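Local coordinates for N-terminal cyanobactin protease (Planktothrix agardhii NIES-596, PDB 4H6W), which probably cleaves cyanobactin precursor peptides as a subtilisin-like serine protease, this chain being the N-terminal, catalytic part of a longer protein, at residues A26-I31 with V92-D97; A119-V124 with V233-L238; A155-D160 with V174-A179; G133-W138 with L165-S170. All coordinates share one frame; numbering follows the deposited sequence.

Contact 1 (A26-I31 with V92-D97)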
loop_
_atom_site.group_PDB
_atom_site.type_symbol
_atom_site.label_atom_id
_atom_site.label_comp_id
_atom_site.label_asym_id
_atom_site.label_seq_id
_atom_site.Cartn_x
_atom_site.Cartn_y
_atom_site.Cartn_z
ATOM N N ALA A 26 -4.478 2.992 7.647
ATOM C CA ALA A 26 -3.466 2.913 8.704
ATOM C C ALA A 26 -2.104 2.678 8.080
ATOM O O ALA A 26 -1.973 1.855 7.182
ATOM C CB ALA A 26 -3.797 1.793 9.674
ATOM N N VAL A 27 -1.093 3.407 8.545
ATOM C CA VAL A 27 0.271 3.197 8.065
ATOM C C VAL A 27 1.092 2.568 9.179
ATOM O O VAL A 27 1.337 3.197 10.209
ATOM C CB VAL A 27 0.926 4.496 7.555
ATOM C CG1 VAL A 27 2.355 4.220 7.124
ATOM C CG2 VAL A 27 0.120 5.108 6.404
ATOM N N LEU A 28 1.472 1.305 8.982
ATOM C CA LEU A 28 2.281 0.579 9.952
ATOM C C LEU A 28 3.726 0.591 9.495
ATOM O O LEU A 28 4.117 -0.132 8.570
ATOM C CB LEU A 28 1.776 -0.854 10.150
ATOM C CG LEU A 28 0.573 -1.054 11.073
ATOM C CD1 LEU A 28 -0.653 -0.264 10.631
ATOM C CD2 LEU A 28 0.248 -2.530 11.163
ATOM N N ASP A 29 4.513 1.432 10.157
ATOM C CA ASP A 29 5.851 1.767 9.708
ATOM C C ASP A 29 6.611 2.422 10.862
ATOM O O ASP A 29 6.291 2.179 12.032
ATOM C CB ASP A 29 5.750 2.723 8.525
ATOM C CG ASP A 29 6.915 2.603 7.581
ATOM O OD1 ASP A 29 6.708 2.004 6.499
ATOM O OD2 ASP A 29 8.026 3.092 7.924
ATOM N N GLY A 30 7.614 3.239 10.543
ATOM C CA GLY A 30 8.305 4.026 11.564
ATOM C C GLY A 30 7.517 5.274 11.922
ATOM O O GLY A 30 6.452 5.548 11.336
ATOM N N ILE A 31 8.037 6.031 12.885
ATOM C CA ILE A 31 7.438 7.305 13.284
ATOM C C ILE A 31 7.469 8.359 12.159
ATOM O O ILE A 31 8.514 8.629 11.568
ATOM C CB ILE A 31 8.068 7.845 14.593
ATOM C CG1 ILE A 31 7.942 6.785 15.699
ATOM C CG2 ILE A 31 7.390 9.148 15.022
ATOM C CD1 ILE A 31 8.616 7.156 17.004
ATOM N N VAL A 92 0.638 3.979 13.053
ATOM C CA VAL A 92 0.808 2.941 14.048
ATOM C C VAL A 92 2.224 2.368 13.893
ATOM O O VAL A 92 2.430 1.411 13.146
ATOM C CB VAL A 92 -0.247 1.847 13.855
ATOM C CG1 VAL A 92 -0.278 0.922 15.057
ATOM C CG2 VAL A 92 -1.607 2.480 13.618
ATOM N N PRO A 93 3.209 2.956 14.592
ATOM C CA PRO A 93 4.610 2.606 14.342
ATOM C C PRO A 93 4.931 1.157 14.718
ATOM O O PRO A 93 4.540 0.700 15.788
ATOM C CB PRO A 93 5.391 3.575 15.249
ATOM C CG PRO A 93 4.389 4.584 15.702
ATOM C CD PRO A 93 3.085 3.842 15.754
ATOM N N VAL A 94 5.627 0.445 13.835
ATOM C CA VAL A 94 6.013 -0.936 14.096
ATOM C C VAL A 94 7.521 -1.116 14.209
ATOM O O VAL A 94 7.972 -2.198 14.567
ATOM C CB VAL A 94 5.443 -1.930 13.054
ATOM C CG1 VAL A 94 3.932 -1.986 13.151
ATOM C CG2 VAL A 94 5.893 -1.579 11.637
ATOM N N PHE A 95 8.301 -0.083 13.885
ATOM C CA PHE A 95 9.731 -0.089 14.247
ATOM C C PHE A 95 10.264 1.220 14.791
ATOM O O PHE A 95 9.758 2.286 14.454
ATOM C CB PHE A 95 10.691 -0.619 13.149
ATOM C CG PHE A 95 10.122 -0.682 11.753
ATOM C CD1 PHE A 95 9.803 0.465 11.049
ATOM C CD2 PHE A 95 9.981 -1.918 11.113
ATOM C CE1 PHE A 95 9.295 0.380 9.751
ATOM C CE2 PHE A 95 9.485 -2.009 9.815
ATOM C CZ PHE A 95 9.141 -0.853 9.132
ATOM N N ALA A 96 11.270 1.113 15.666
ATOM C CA ALA A 96 12.160 2.231 15.981
ATOM C C ALA A 96 13.106 2.401 14.791
ATOM O O ALA A 96 13.277 1.478 13.985
ATOM C CB ALA A 96 12.926 1.975 17.262
ATOM N N ASP A 97 13.704 3.582 14.667
ATOM C CA ASP A 97 14.344 3.995 13.401
ATOM C C ASP A 97 15.605 3.211 12.982
ATOM O O ASP A 97 15.975 2.212 13.616
ATOM C CB ASP A 97 14.568 5.528 13.349
ATOM C CG ASP A 97 15.082 6.116 14.670
ATOM O OD1 ASP A 97 15.635 5.370 15.510
ATOM O OD2 ASP A 97 14.935 7.342 14.863
HETATM O O HOH W 1 10.601 4.930 13.937
#
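Val92 N donates to Val27 O over 3.0 Å in a nearly straight bond, the N-H...O angle being 174°. One residue on, Leu28 CA makes a CA-H...O contact of 3.3 Å with Val92 O. A backbone hydrogen bond from Val94 N to Asp29 O is of doubtful length, that oxygen being modelled too close to Pro93 CA. A water joins the far ends, accepting from Ile31 N and donating to Phe95 O.

Apolar side chains pack beside these backbone contacts. Leu28 and Val92 lie side by side and point the same way, with Leu28 CD1 3.9 Å from Val92 CB. Leu28 CB also meets Val94 CG1, and Ile31 CG1 reaches Pro93 CB at 4.1 Å.

Here the chain leaves strands 24-28 and 88-91, neighbours in the parallel sheet of the subtilase fold, and Asp29 lies at the C-terminal side of strand 24-28, the place of the triad aspartate in this family; its catalytic role is a prediction.

The Phe95 ring takes Val94 CG2 over its centre, 4.0 Å above the plane, while its edge meets the carboxylate: Phe95 CE1 lies 3.5 Å from Asp29 OD2, the two planes 88° apart. With CG roughly anti to the backbone N (chi1 -151°), Asp29 turns OD2 back to accept from Gly30 N at 2.7 Å, on the anti side of the carboxylate. The same oxygen is hydrogen-bonded to His64 ND1. An alanine at Asp29 would probably leave His64 ND1 and Gly30 N without their shared acceptor and open a gap beside the Phe95 edge.

Contact 2 (A119-V124 with V233-L238)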
loop_
_atom_site.group_PDB
_atom_site.type_symbol
_atom_site.label_atom_id
_atom_site.label_comp_id
_atom_site.label_asym_id
_atom_site.label_seq_id
_atom_site.Cartn_x
_atom_site.Cartn_y
_atom_site.Cartn_z
ATOM N N ALA A 119 -9.617 1.227 10.920
ATOM C CA ALA A 119 -8.925 1.310 9.639
ATOM C C ALA A 119 -9.656 0.432 8.619
ATOM O O ALA A 119 -10.116 -0.664 8.952
ATOM C CB ALA A 119 -7.463 0.910 9.770
ATOM N N ASN A 120 -9.792 0.923 7.390
ATOM C CA ASN A 120 -10.382 0.130 6.308
ATOM C C ASN A 120 -9.316 -0.556 5.467
ATOM O O ASN A 120 -9.527 -1.659 4.931
ATOM C CB ASN A 120 -11.226 1.029 5.414
ATOM C CG ASN A 120 -12.353 1.674 6.167
ATOM O OD1 ASN A 120 -13.283 0.990 6.594
ATOM N ND2 ASN A 120 -12.278 2.990 6.353
ATOM N N ILE A 121 -8.186 0.137 5.344
ATOM C CA ILE A 121 -7.025 -0.346 4.631
ATOM C C ILE A 121 -5.822 -0.295 5.560
ATOM O O ILE A 121 -5.630 0.689 6.274
ATOM C CB ILE A 121 -6.750 0.522 3.395
ATOM C CG1 ILE A 121 -7.864 0.312 2.377
ATOM C CG2 ILE A 121 -5.403 0.185 2.776
ATOM C CD1 ILE A 121 -7.896 1.374 1.315
ATOM N N ILE A 122 -5.017 -1.351 5.546
ATOM C CA ILE A 122 -3.781 -1.366 6.321
ATOM C C ILE A 122 -2.595 -1.508 5.381
ATOM O O ILE A 122 -2.493 -2.506 4.662
ATOM C CB ILE A 122 -3.769 -2.487 7.389
ATOM C CG1 ILE A 122 -4.844 -2.211 8.457
ATOM C CG2 ILE A 122 -2.386 -2.604 8.025
ATOM C CD1 ILE A 122 -5.100 -3.373 9.393
ATOM N N ASN A 123 -1.715 -0.506 5.410
ATOM C CA ASN A 123 -0.498 -0.473 4.603
ATOM C C ASN A 123 0.764 -0.940 5.332
ATOM O O ASN A 123 1.153 -0.357 6.341
ATOM C CB ASN A 123 -0.263 0.940 4.053
ATOM C CG ASN A 123 0.963 1.015 3.167
ATOM O OD1 ASN A 123 2.102 1.096 3.650
ATOM N ND2 ASN A 123 0.745 0.969 1.867
ATOM N N VAL A 124 1.429 -1.956 4.799
ATOM C CA VAL A 124 2.646 -2.484 5.423
ATOM C C VAL A 124 3.781 -2.475 4.406
ATOM O O VAL A 124 3.921 -3.401 3.611
ATOM C CB VAL A 124 2.459 -3.926 5.997
ATOM C CG1 VAL A 124 3.643 -4.319 6.864
ATOM C CG2 VAL A 124 1.190 -4.040 6.817
ATOM N N VAL A 233 -4.822 4.247 -3.865
ATOM C CA VAL A 233 -5.821 3.950 -4.881
ATOM C C VAL A 233 -6.977 3.170 -4.261
ATOM O O VAL A 233 -8.142 3.507 -4.482
ATOM C CB VAL A 233 -5.206 3.197 -6.079
ATOM C CG1 VAL A 233 -6.292 2.568 -6.953
ATOM C CG2 VAL A 233 -4.324 4.130 -6.888
ATOM N N ALA A 234 -6.672 2.141 -3.471
ATOM C CA ALA A 234 -7.750 1.394 -2.812
ATOM C C ALA A 234 -8.624 2.317 -1.968
ATOM O O ALA A 234 -9.843 2.155 -1.933
ATOM C CB ALA A 234 -7.208 0.241 -1.977
ATOM N N ALA A 235 -8.016 3.289 -1.289
ATOM C CA ALA A 235 -8.813 4.258 -0.534
ATOM C C ALA A 235 -9.663 5.132 -1.474
ATOM O O ALA A 235 -10.844 5.372 -1.207
ATOM C CB ALA A 235 -7.942 5.104 0.362
ATOM N N LEU A 236 -9.083 5.567 -2.592
ATOM C CA LEU A 236 -9.855 6.333 -3.569
ATOM C C LEU A 236 -11.055 5.538 -4.031
ATOM O O LEU A 236 -12.154 6.071 -4.161
ATOM C CB LEU A 236 -8.987 6.752 -4.754
ATOM C CG LEU A 236 -7.925 7.812 -4.435
ATOM C CD1 LEU A 236 -7.233 8.273 -5.704
ATOM C CD2 LEU A 236 -8.564 8.989 -3.688
ATOM N N LEU A 237 -10.849 4.244 -4.241
ATOM C CA LEU A 237 -11.899 3.400 -4.761
ATOM C C LEU A 237 -13.008 3.189 -3.738
ATOM O O LEU A 237 -14.190 3.119 -4.098
ATOM C CB LEU A 237 -11.310 2.070 -5.219
ATOM C CG LEU A 237 -10.474 2.127 -6.506
ATOM C CD1 LEU A 237 -9.858 0.764 -6.769
ATOM C CD2 LEU A 237 -11.317 2.584 -7.693
ATOM N N LEU A 238 -12.635 3.095 -2.463
ATOM C CA LEU A 238 -13.630 2.995 -1.399
ATOM C C LEU A 238 -14.428 4.299 -1.282
ATOM O O LEU A 238 -15.635 4.261 -1.041
ATOM C CB LEU A 238 -12.997 2.616 -0.055
ATOM C CG LEU A 238 -12.485 1.174 0.126
ATOM C CD1 LEU A 238 -11.548 1.037 1.325
ATOM C CD2 LEU A 238 -13.633 0.169 0.212
#
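Ile121 drives its CD1 methyl into the flank of helix 223-243, where Ala234, Ala235 and Leu238 receive it. CG1 stands anti to the carbonyl carbon and beside the backbone N (chi1 -68°), and the near-extended second torsion (chi2 164°) carries CD1 straight on, so that CG1 and CD1 extend toward the helix. At its tip the methyl lies against helix backbone as much as side chain. Ile121 CD1 is 3.2 Å from Ala235 N and 3.5 Å from Ala234 C, a tight fit in which the small alanine side chains let the strand residue reach the main chain. Its nearest methyl there is Ala234 CB, 3.5 Å from Ile121 CD1, while Ala235 CB sits at 3.9 Å.

Leu238, one turn beyond Ala234 on the same side of the helix, meets Ile121 as well. It has the same extended form, with its CG beside the backbone N, and comes from the helix as Ile121 comes from the strand: the two side chains slide past each other in opposite directions. Leu238 CD1 meets Ile121 CD1 at 3.7 Å and lies against Ile121 CG1 as well. The same methyl brushes Asn120 CB at 4.1 Å. The contact rests on van der Waals packing.

The helix segment runs almost antiparallel to strand 121-124, at 173° and 9.8 Å between axes, the usual packing of a helix on a parallel sheet. Asn123 adds a bond to Ser231 of the same helix. Ile121 also touches Ile154 of strand 152-156, Ala235 touches Val25 of strand 24-28, and Ala234 and Leu238 back onto Val253 of helix 250-259.

Contact 3 (A155-D160 with V174-A179)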
loop_
_atom_site.group_PDB
_atom_site.type_symbol
_atom_site.label_atom_id
_atom_site.label_comp_id
_atom_site.label_asym_id
_atom_site.label_seq_id
_atom_site.Cartn_x
_atom_site.Cartn_y
_atom_site.Cartn_z
ATOM N N ALA A 155 0.571 -5.192 1.378
ATOM C CA ALA A 155 1.947 -5.269 1.825
ATOM C C ALA A 155 2.937 -5.436 0.690
ATOM O O ALA A 155 2.627 -6.079 -0.339
ATOM C CB ALA A 155 2.104 -6.398 2.824
ATOM N N ALA A 156 4.130 -4.875 0.906
ATOM C CA ALA A 156 5.275 -5.002 -0.001
ATOM C C ALA A 156 5.778 -6.438 -0.178
ATOM O O ALA A 156 5.969 -7.163 0.794
ATOM C CB ALA A 156 6.412 -4.118 0.493
ATOM N N THR A 157 6.015 -6.838 -1.422
ATOM C CA THR A 157 6.574 -8.166 -1.709
ATOM C C THR A 157 8.042 -8.300 -1.258
ATOM O O THR A 157 8.504 -9.403 -0.953
ATOM C CB THR A 157 6.493 -8.503 -3.217
ATOM O OG1 THR A 157 7.238 -7.539 -3.972
ATOM C CG2 THR A 157 5.040 -8.525 -3.705
ATOM N N GLY A 158 8.776 -7.189 -1.232
ATOM C CA GLY A 158 10.165 -7.208 -0.794
ATOM C C GLY A 158 11.167 -6.955 -1.908
ATOM O O GLY A 158 10.846 -7.076 -3.095
ATOM N N ASN A 159 12.398 -6.636 -1.512
ATOM C CA ASN A 159 13.406 -6.109 -2.432
ATOM C C ASN A 159 14.666 -6.960 -2.486
ATOM O O ASN A 159 15.769 -6.444 -2.653
ATOM C CB ASN A 159 13.734 -4.669 -2.043
ATOM C CG ASN A 159 12.507 -3.919 -1.567
ATOM O OD1 ASN A 159 11.631 -3.568 -2.371
ATOM N ND2 ASN A 159 12.412 -3.702 -0.252
ATOM N N ASP A 160 14.484 -8.273 -2.376
ATOM C CA ASP A 160 15.590 -9.224 -2.325
ATOM C C ASP A 160 15.999 -9.668 -3.724
ATOM O O ASP A 160 16.996 -10.357 -3.891
ATOM C CB ASP A 160 15.218 -10.451 -1.472
ATOM C CG ASP A 160 14.694 -10.079 -0.088
ATOM O OD1 ASP A 160 15.500 -9.727 0.803
ATOM O OD2 ASP A 160 13.461 -10.146 0.103
ATOM N N VAL A 174 -4.219 -11.309 1.733
ATOM C CA VAL A 174 -3.428 -10.090 1.655
ATOM C C VAL A 174 -3.261 -9.666 0.203
ATOM O O VAL A 174 -3.188 -10.520 -0.706
ATOM C CB VAL A 174 -2.055 -10.286 2.319
ATOM C CG1 VAL A 174 -1.162 -9.068 2.100
ATOM C CG2 VAL A 174 -2.252 -10.567 3.805
ATOM N N LEU A 175 -3.223 -8.353 -0.027
ATOM C CA LEU A 175 -2.867 -7.849 -1.350
ATOM C C LEU A 175 -1.366 -7.531 -1.367
ATOM O O LEU A 175 -0.877 -6.679 -0.608
ATOM C CB LEU A 175 -3.728 -6.643 -1.732
ATOM C CG LEU A 175 -3.469 -5.910 -3.062
ATOM C CD1 LEU A 175 -3.452 -6.868 -4.230
ATOM C CD2 LEU A 175 -4.503 -4.825 -3.320
ATOM N N ALA A 176 -0.632 -8.251 -2.211
ATOM C CA ALA A 176 0.816 -8.091 -2.304
ATOM C C ALA A 176 1.140 -7.102 -3.421
ATOM O O ALA A 176 0.432 -7.057 -4.422
ATOM C CB ALA A 176 1.474 -9.438 -2.568
ATOM N N VAL A 177 2.203 -6.318 -3.252
ATOM C CA VAL A 177 2.547 -5.282 -4.232
ATOM C C VAL A 177 4.044 -5.244 -4.552
ATOM O O VAL A 177 4.872 -4.985 -3.664
ATOM C CB VAL A 177 2.088 -3.878 -3.771
ATOM C CG1 VAL A 177 2.511 -2.822 -4.787
ATOM C CG2 VAL A 177 0.581 -3.858 -3.566
ATOM N N GLY A 178 4.377 -5.515 -5.819
ATOM C CA GLY A 178 5.747 -5.399 -6.309
ATOM C C GLY A 178 5.958 -4.068 -7.021
ATOM O O GLY A 178 5.023 -3.248 -7.138
ATOM N N ALA A 179 7.178 -3.860 -7.516
ATOM C CA ALA A 179 7.558 -2.596 -8.166
ATOM C C ALA A 179 7.829 -2.695 -9.665
ATOM O O ALA A 179 8.420 -3.654 -10.140
ATOM C CB ALA A 179 8.748 -1.971 -7.458
#
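Ala155 pairs with Ala176 and Ala156 with Val177 in parallel register, Ala155 N donating a hydrogen bond to Leu175 O (2.9 Å) and Ala155 O accepting one from Val177 N. These are strands 152-156 and 175-180, neighbours in the central parallel sheet of the subtilase fold. A third bond, from Thr157 N to Val177 O (3.1 Å), comes where strand 152-156 has already given way to loop, and its donor stands above the carbonyl plane, 49° out of it.

On one face Ala155 packs on Ala169, and Ala176 meets the methyl of Thr157. On the other, Ala156 and Val177 touch helix 223-243, and the side chain of Ala156 lies about 5 Å from that of Ser224, the predicted nucleophile. The sequence from Ala156 to Asn159 resembles the subtilase stretch whose asparagine usually lines the oxyanion hole.

Thr157 reaches toward Val177 and Gly178. Its CG2 rests on Val177 C and O, with Thr157 CG2 3.9 Å from Ala176 CB. OG1, between the backbone N and the carbonyl carbon (chi1 60°), makes a weak bond to Val177 O. An alanine at Thr157 would probably deprive Val177 O of this second donor and leave a gap beside Ala176. Thr157 OG1 also lies 3.5 Å from Gly178 CA.

Contact 4 (G133-W138 with L165-S170)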
loop_
_atom_site.group_PDB
_atom_site.type_symbol
_atom_site.label_atom_id
_atom_site.label_comp_id
_atom_site.label_asym_id
_atom_site.label_seq_id
_atom_site.Cartn_x
_atom_site.Cartn_y
_atom_site.Cartn_z
ATOM N N GLY A 133 7.159 -18.771 3.224
ATOM C CA GLY A 133 5.926 -18.014 3.461
ATOM C C GLY A 133 5.221 -18.338 4.762
ATOM O O GLY A 133 4.116 -17.860 4.993
ATOM N N GLU A 134 5.858 -19.160 5.599
ATOM C CA GLU A 134 5.342 -19.527 6.921
ATOM C C GLU A 134 5.320 -18.312 7.849
ATOM O O GLU A 134 6.173 -17.420 7.744
ATOM C CB GLU A 134 6.165 -20.676 7.544
ATOM C CG GLU A 134 7.603 -20.344 7.975
ATOM C CD GLU A 134 8.589 -20.128 6.817
ATOM O OE1 GLU A 134 8.266 -20.459 5.652
ATOM O OE2 GLU A 134 9.709 -19.616 7.075
ATOM N N ALA A 135 4.343 -18.288 8.754
ATOM C CA ALA A 135 4.164 -17.168 9.663
ATOM C C ALA A 135 3.799 -17.592 11.079
ATOM O O ALA A 135 3.031 -18.541 11.283
ATOM C CB ALA A 135 3.118 -16.207 9.116
ATOM N N ASP A 136 4.384 -16.879 12.039
ATOM C CA ASP A 136 3.935 -16.807 13.427
ATOM C C ASP A 136 2.408 -16.840 13.510
ATOM O O ASP A 136 1.731 -16.097 12.802
ATOM C CB ASP A 136 4.457 -15.492 14.006
ATOM C CG ASP A 136 4.238 -15.360 15.503
ATOM O OD1 ASP A 136 3.098 -15.565 15.989
ATOM O OD2 ASP A 136 5.217 -15.003 16.195
ATOM N N THR A 137 1.855 -17.686 14.373
ATOM C CA THR A 137 0.403 -17.855 14.384
ATOM C C THR A 137 -0.372 -16.597 14.798
ATOM O O THR A 137 -1.531 -16.430 14.399
ATOM C CB THR A 137 -0.083 -19.118 15.163
ATOM O OG1 THR A 137 -0.420 -18.786 16.518
ATOM C CG2 THR A 137 0.950 -20.217 15.136
ATOM N N TRP A 138 0.257 -15.714 15.581
ATOM C CA TRP A 138 -0.389 -14.455 15.962
ATOM C C TRP A 138 -0.534 -13.514 14.767
ATOM O O TRP A 138 -1.518 -12.776 14.655
ATOM C CB TRP A 138 0.305 -13.766 17.147
ATOM C CG TRP A 138 -0.062 -14.393 18.466
ATOM C CD1 TRP A 138 0.777 -15.057 19.329
ATOM C CD2 TRP A 138 -1.371 -14.452 19.058
ATOM N NE1 TRP A 138 0.070 -15.509 20.420
ATOM C CE2 TRP A 138 -1.246 -15.154 20.281
ATOM C CE3 TRP A 138 -2.634 -13.976 18.675
ATOM C CZ2 TRP A 138 -2.336 -15.389 21.125
ATOM C CZ3 TRP A 138 -3.718 -14.210 19.515
ATOM C CH2 TRP A 138 -3.561 -14.912 20.727
ATOM N N LEU A 165 9.772 -15.046 -0.493
ATOM C CA LEU A 165 8.524 -14.618 0.133
ATOM C C LEU A 165 8.705 -13.833 1.427
ATOM O O LEU A 165 9.507 -14.209 2.282
ATOM C CB LEU A 165 7.591 -15.819 0.341
ATOM C CG LEU A 165 7.161 -16.556 -0.940
ATOM C CD1 LEU A 165 6.231 -17.719 -0.612
ATOM C CD2 LEU A 165 6.505 -15.596 -1.934
ATOM N N HIS A 166 7.966 -12.728 1.548
ATOM C CA HIS A 166 7.872 -11.975 2.802
ATOM C C HIS A 166 6.518 -12.192 3.433
ATOM O O HIS A 166 5.527 -12.437 2.728
ATOM C CB HIS A 166 8.004 -10.476 2.562
ATOM C CG HIS A 166 9.413 -9.983 2.485
ATOM N ND1 HIS A 166 10.418 -10.682 1.849
ATOM C CD2 HIS A 166 9.970 -8.830 2.917
ATOM C CE1 HIS A 166 11.541 -9.989 1.916
ATOM N NE2 HIS A 166 11.293 -8.856 2.548
ATOM N N VAL A 167 6.478 -12.095 4.761
ATOM C CA VAL A 167 5.214 -11.974 5.466
ATOM C C VAL A 167 5.099 -10.532 5.899
ATOM O O VAL A 167 6.115 -9.927 6.255
ATOM C CB VAL A 167 5.073 -12.945 6.660
ATOM C CG1 VAL A 167 4.919 -14.370 6.144
ATOM C CG2 VAL A 167 6.250 -12.830 7.624
ATOM N N PRO A 168 3.869 -9.972 5.878
ATOM C CA PRO A 168 2.606 -10.668 5.599
ATOM C C PRO A 168 2.192 -10.724 4.124
ATOM O O PRO A 168 1.124 -11.266 3.810
ATOM C CB PRO A 168 1.593 -9.833 6.368
ATOM C CG PRO A 168 2.132 -8.440 6.256
ATOM C CD PRO A 168 3.637 -8.560 6.250
ATOM N N ALA A 169 3.007 -10.190 3.222
ATOM C CA ALA A 169 2.580 -10.099 1.819
ATOM C C ALA A 169 2.185 -11.453 1.212
ATOM O O ALA A 169 1.356 -11.496 0.313
ATOM C CB ALA A 169 3.628 -9.399 0.959
ATOM N N SER A 170 2.762 -12.546 1.707
ATOM C CA SER A 170 2.553 -13.874 1.103
ATOM C C SER A 170 1.378 -14.637 1.703
ATOM O O SER A 170 1.019 -15.717 1.226
ATOM C CB SER A 170 3.821 -14.729 1.186
ATOM O OG SER A 170 4.198 -14.974 2.533
#
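Leu165 lays its side chain along Gly133. Leu165 CB lies 4.1 Å from Gly133 N and about as far from its CA; the chain then runs on with CG beside the backbone N and chi2 at 180°, so that Leu165 CD1 also ends 4.1 Å from Gly133 N. CB and the CD1 tip thus both lie against Gly133 N and CA, while Ser170 OG approaches Gly133 CA at 3.6 Å. Gly133, with phi 90°, suits a residue without a side chain, and a CB there would also crowd Leu165 CD1.

Val167 extends the patch: its CG1 rests 3.7 Å from Glu134 O, near Gly133 O, and 3.9 Å from Ala135 CB. Strand 165-167 pairs with strand 128-130 in a small antiparallel sheet, and the segment from Gly133 leads to helix 137-148, whose N-terminus is capped by Asp136 OD1 accepting from Trp138 N. A cis peptide precedes Pro168, where the chain turns.

Ser170 OG makes its hydrogen bond within its own segment, donating at 2.9 Å to His166 O, which also accepts from Ser170 N. With that hydroxyl so engaged, the segments meet through van der Waals contacts of Leu165, Val167 and Ser170 OG with Gly133 to Ala135.

All four contacts lie in one subtilase domain. Contact 1 closes first along the chain; contact 2 then opens, and contacts 3 and 4, whose segments alternate, lie inside the long loop it closes. Contacts 1, 2 and 3 share the central parallel sheet. Strand 24-28 of contact 1 pairs with strand 121-124 of contact 2, where Ala26 N approaches Ile121 O at 2.9 Å, and strand 121-124 pairs in turn with strand 152-156 of contact 3. Contact 4 sits about 12 Å from contact 3 between centres and touches it through Pro168 and Ala169. The predicted triad is spread over the fold: Asp29 in contact 1, His64 in helix 63-73, Ser224 starting the helix of contact 2.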